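UDP-N-acetylglucosamine 2-epimerase (Listeria monocytogenes, PDB 3OT5) probably interconverts UDP-N-acetylglucosamine and UDP-N-acetylmannosamine by inverting the configuration at C2 of the sugar. Local coordinates at residues 122-125 and 126-129; 248-251 and 252-256. All blocks are in the same frame, centred on the assembly; numbering follows the deposited sequence.

Contact 1 (122-125 and 126-129); sequences GDTT and TSFA
T124 sits at the N-cap of helix 125-136 and turns its hydroxyl onto the first turn. With OG1 held between the backbone N and the carbonyl carbon (chi1 53°), the oxygen faces the amide of S127, and S127 N reaches T124 OG1 at 3.4 Å in a weak capping bond. The side-chain oxygens gather around the same point. T126 OG1 lies 3.0 Å from T124 OG1, the two threonine side chains crossing at a slant, and S127 OG, set beside the S127 backbone N, is 3.1 Å from T124 OG1. E39 anchors this cluster from outside: its OE2 is hydrogen-bonded to both T124 OG1 and S127 OG, while S127 OG also bonds to the carbonyl of H121 at the end of the preceding strand.

Backbone bonds start the helix proper. F128 N donates to T124 O over 3.3 Å, and A129 N to T125 O over a shorter 2.9 Å, with an N-H...O angle of 164°.

Van der Waals contacts bring CB atoms of the first turn against the carbonyl of T125. The methyl CB of A129 packs 3.4 Å from T125 O, and CB of F128 lies 3.8 Å from T125 O. The F128 ring itself leads away, to nonpolar packing on L165, T166 and M169 of helix 159-169, whereas T125, T126 and A129 touch helix 95-113.

A strand 117-121, a short loop through G122 and a capped helix at the carboxyl end of a parallel sheet make up a beta-alpha unit of the N-terminal Rossmann-like domain.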
loop_
_atom_site.group_PDB
_atom_site.type_symbol
_atom_site.label_atom_id
_atom_site.label_comp_id
_atom_site.label_asym_id
_atom_site.label_seq_id
_atom_site.Cartn_x
_atom_site.Cartn_y
_atom_site.Cartn_z
ATOM N N GLY A 122 -6.990 7.422 2.064
ATOM C CA GLY A 122 -7.746 6.206 2.240
ATOM C C GLY A 122 -8.950 6.149 3.155
ATOM O O GLY A 122 -9.828 7.016 3.134
ATOM N N ASP A 123 -8.941 5.143 4.020
ATOM C CA ASP A 123 -10.091 4.848 4.846
ATOM C C ASP A 123 -9.922 4.815 6.361
ATOM O O ASP A 123 -10.771 4.264 7.071
ATOM C CB ASP A 123 -10.571 3.501 4.354
ATOM C CG ASP A 123 -9.455 2.488 4.302
ATOM O OD1 ASP A 123 -8.523 2.578 5.144
ATOM O OD2 ASP A 123 -9.514 1.590 3.437
ATOM N N THR A 124 -8.854 5.396 6.874
ATOM C CA THR A 124 -8.674 5.405 8.309
ATOM C C THR A 124 -9.632 6.383 8.957
ATOM O O THR A 124 -10.156 7.294 8.322
ATOM C CB THR A 124 -7.250 5.798 8.702
ATOM O OG1 THR A 124 -6.906 7.049 8.068
ATOM C CG2 THR A 124 -6.281 4.706 8.274
ATOM N N THR A 125 -9.831 6.211 10.245
ATOM C CA THR A 125 -10.696 7.085 11.000
ATOM C C THR A 125 -10.126 8.487 11.068
ATOM O O THR A 125 -10.873 9.464 11.059
ATOM C CB THR A 125 -10.919 6.503 12.366
ATOM O OG1 THR A 125 -11.662 5.310 12.172
ATOM C CG2 THR A 125 -11.693 7.480 13.300
ATOM N N THR A 126 -8.802 8.578 11.123
ATOM C CA THR A 126 -8.117 9.859 11.156
ATOM C C THR A 126 -8.418 10.651 9.887
ATOM O O THR A 126 -8.726 11.827 9.954
ATOM C CB THR A 126 -6.603 9.666 11.341
ATOM O OG1 THR A 126 -6.128 8.719 10.372
ATOM C CG2 THR A 126 -6.310 9.124 12.723
ATOM N N SER A 127 -8.386 9.989 8.737
ATOM C CA SER A 127 -8.677 10.654 7.469
ATOM C C SER A 127 -10.092 11.181 7.373
ATOM O O SER A 127 -10.327 12.279 6.852
ATOM C CB SER A 127 -8.420 9.713 6.307
ATOM O OG SER A 127 -7.039 9.500 6.201
ATOM N N PHE A 128 -11.040 10.388 7.837
ATOM C CA PHE A 128 -12.425 10.806 7.812
ATOM C C PHE A 128 -12.618 11.999 8.716
ATOM O O PHE A 128 -13.223 12.990 8.317
ATOM C CB PHE A 128 -13.339 9.674 8.239
ATOM C CG PHE A 128 -14.657 10.140 8.787
ATOM C CD1 PHE A 128 -15.580 10.785 7.975
ATOM C CD2 PHE A 128 -14.974 9.929 10.128
ATOM C CE1 PHE A 128 -16.783 11.203 8.482
ATOM C CE2 PHE A 128 -16.187 10.338 10.629
ATOM C CZ PHE A 128 -17.091 10.980 9.805
ATOM N N ALA A 129 -12.081 11.901 9.923
ATOM C CA ALA A 129 -12.224 12.964 10.916
ATOM C C ALA A 129 -11.603 14.280 10.447
ATOM O O ALA A 129 -12.168 15.358 10.625
ATOM C CB ALA A 129 -11.607 12.526 12.237
#

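Contact 2 (248-251 and 252-256); sequences VREI and VESRE
R249 and E253, one helical turn apart, are joined by a salt bridge in which R249 NE lies 2.7 Å from E253 OE2. R249 sends CG anti to its backbone N (chi1 173°) and then bends at chi2, which brings the far end of a chain that sets out away from the next turn close to E253. The glutamate answers with an extended chain, its CG passing 3.4 Å from R249 O. E253 OE2 presents its anti lone pair at the guanidinium edge, 18° out of the plane, and the two flat groups are turned 70° against each other. NE is the donor of this bridge, and NH1 is engaged by the carbonyl of G279.

This is the last part of helix 240-254, which packs with V248 and V252 on L260 of strand 258-263 and with I251 on A355 and L359 of helix 348-360, as a layer over the parallel sheet of the second Rossmann-like domain.

S254 folds its hydroxyl back along the helix: with OG beside the S254 backbone N, OG donates to E250 O at 2.7 Å. S254 N bonds to E250 O too, at 2.9 Å, and the two donors arrive from opposite faces of the carbonyl plane. CG2 of V252 lies 3.3 Å from V248 O. Where the helix ends, R255 N still reaches I251 O at 3.0 Å. NH2 of R255 donates to S254 O from above the carbonyl plane, not along a lone pair, and R255 NH1 forms a salt bridge with D360.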
loop_
_atom_site.group_PDB
_atom_site.type_symbol
_atom_site.label_atom_id
_atom_site.label_comp_id
_atom_site.label_asym_id
_atom_site.label_seq_id
_atom_site.Cartn_x
_atom_site.Cartn_y
_atom_site.Cartn_z
ATOM N N VAL A 248 6.006 -24.919 0.444
ATOM C CA VAL A 248 7.240 -24.185 0.183
ATOM C C VAL A 248 8.482 -25.008 0.561
ATOM O O VAL A 248 9.510 -24.930 -0.103
ATOM C CB VAL A 248 7.228 -22.774 0.840
ATOM C CG1 VAL A 248 6.173 -21.898 0.171
ATOM C CG2 VAL A 248 6.975 -22.856 2.339
ATOM N N ARG A 249 8.383 -25.804 1.619
ATOM C CA ARG A 249 9.477 -26.686 2.005
ATOM C C ARG A 249 9.793 -27.569 0.804
ATOM O O ARG A 249 10.946 -27.698 0.387
ATOM C CB ARG A 249 9.046 -27.575 3.166
ATOM C CG ARG A 249 10.033 -28.659 3.573
ATOM C CD ARG A 249 11.245 -28.139 4.337
ATOM N NE ARG A 249 12.138 -29.243 4.691
ATOM C CZ ARG A 249 13.077 -29.208 5.636
ATOM N NH1 ARG A 249 13.232 -28.138 6.402
ATOM N NH2 ARG A 249 13.828 -30.280 5.855
ATOM N N GLU A 250 8.747 -28.170 0.251
ATOM C CA GLU A 250 8.884 -29.062 -0.899
ATOM C C GLU A 250 9.405 -28.339 -2.153
ATOM O O GLU A 250 10.146 -28.928 -2.944
ATOM C CB GLU A 250 7.554 -29.787 -1.169
ATOM C CG GLU A 250 7.637 -30.838 -2.261
ATOM C CD GLU A 250 6.386 -31.710 -2.365
ATOM O OE1 GLU A 250 6.226 -32.393 -3.401
ATOM O OE2 GLU A 250 5.567 -31.716 -1.415
ATOM N N ILE A 251 9.020 -27.078 -2.335
ATOM C CA ILE A 251 9.492 -26.288 -3.474
ATOM C C ILE A 251 11.003 -26.118 -3.317
ATOM O O ILE A 251 11.778 -26.347 -4.260
ATOM C CB ILE A 251 8.811 -24.888 -3.543
ATOM C CG1 ILE A 251 7.308 -25.013 -3.802
ATOM C CG2 ILE A 251 9.415 -24.043 -4.645
ATOM C CD1 ILE A 251 6.551 -23.682 -3.678
ATOM N N VAL A 252 11.415 -25.742 -2.107
ATOM C CA VAL A 252 12.827 -25.548 -1.797
ATOM C C VAL A 252 13.648 -26.830 -1.971
ATOM O O VAL A 252 14.735 -26.790 -2.545
ATOM C CB VAL A 252 13.019 -24.987 -0.378
ATOM C CG1 VAL A 252 14.494 -25.031 0.032
ATOM C CG2 VAL A 252 12.461 -23.579 -0.306
ATOM N N GLU A 253 13.133 -27.959 -1.491
ATOM C CA GLU A 253 13.852 -29.237 -1.631
ATOM C C GLU A 253 13.938 -29.709 -3.083
ATOM O O GLU A 253 14.940 -30.282 -3.494
ATOM C CB GLU A 253 13.201 -30.339 -0.785
ATOM C CG GLU A 253 13.275 -30.104 0.718
ATOM C CD GLU A 253 12.670 -31.240 1.526
ATOM O OE1 GLU A 253 12.457 -32.345 0.967
ATOM O OE2 GLU A 253 12.423 -31.037 2.735
ATOM N N SER A 254 12.884 -29.454 -3.852
ATOM C CA SER A 254 12.813 -29.869 -5.249
ATOM C C SER A 254 13.656 -29.020 -6.191
ATOM O O SER A 254 14.063 -29.497 -7.256
ATOM C CB SER A 254 11.358 -29.833 -5.718
ATOM O OG SER A 254 10.553 -30.700 -4.933
ATOM N N ARG A 255 13.890 -27.766 -5.814
ATOM C CA ARG A 255 14.680 -26.830 -6.612
ATOM C C ARG A 255 15.806 -26.275 -5.748
ATOM O O ARG A 255 15.597 -25.364 -4.933
ATOM C CB ARG A 255 13.792 -25.701 -7.138
ATOM C CG ARG A 255 12.694 -26.168 -8.073
ATOM C CD ARG A 255 13.278 -26.821 -9.333
ATOM N NE ARG A 255 12.229 -27.218 -10.268
ATOM C CZ ARG A 255 11.608 -28.397 -10.255
ATOM N NH1 ARG A 255 10.665 -28.643 -11.153
ATOM N NH2 ARG A 255 11.912 -29.332 -9.351
ATOM N N GLU A 256 17.007 -26.808 -5.961
ATOM C CA GLU A 256 18.176 -26.431 -5.165
ATOM C C GLU A 256 18.729 -25.040 -5.392
ATOM O O GLU A 256 19.503 -24.557 -4.572
ATOM C CB GLU A 256 19.287 -27.464 -5.332
ATOM C CG GLU A 256 18.875 -28.836 -4.847
ATOM C CD GLU A 256 20.002 -29.844 -4.900
ATOM O OE1 GLU A 256 21.176 -29.435 -5.025
ATOM O OE2 GLU A 256 19.711 -31.051 -4.798
#

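Contact 1 precedes contact 2 along the chain, and the two lie on opposite sides of its centre, with centres about 43 Å apart and nearest atoms about 28 Å apart. Each lies in the helical layer beside a different parallel sheet: 122-129 opens helix 125-136 after strand 117-121, whereas 248-256 closes helix 240-254 before strand 258-263. One therefore marks the start of a helix and the other the end of one, in separate Rossmann-like domains. Such a pair of domains is consistent with the GT-B-like architecture of UDP-N-acetylglucosamine 2-epimerases, in which the active site lies in the cleft between them; the centre of contact 2 lies about 30 Å from the centre of the chain, on the periphery.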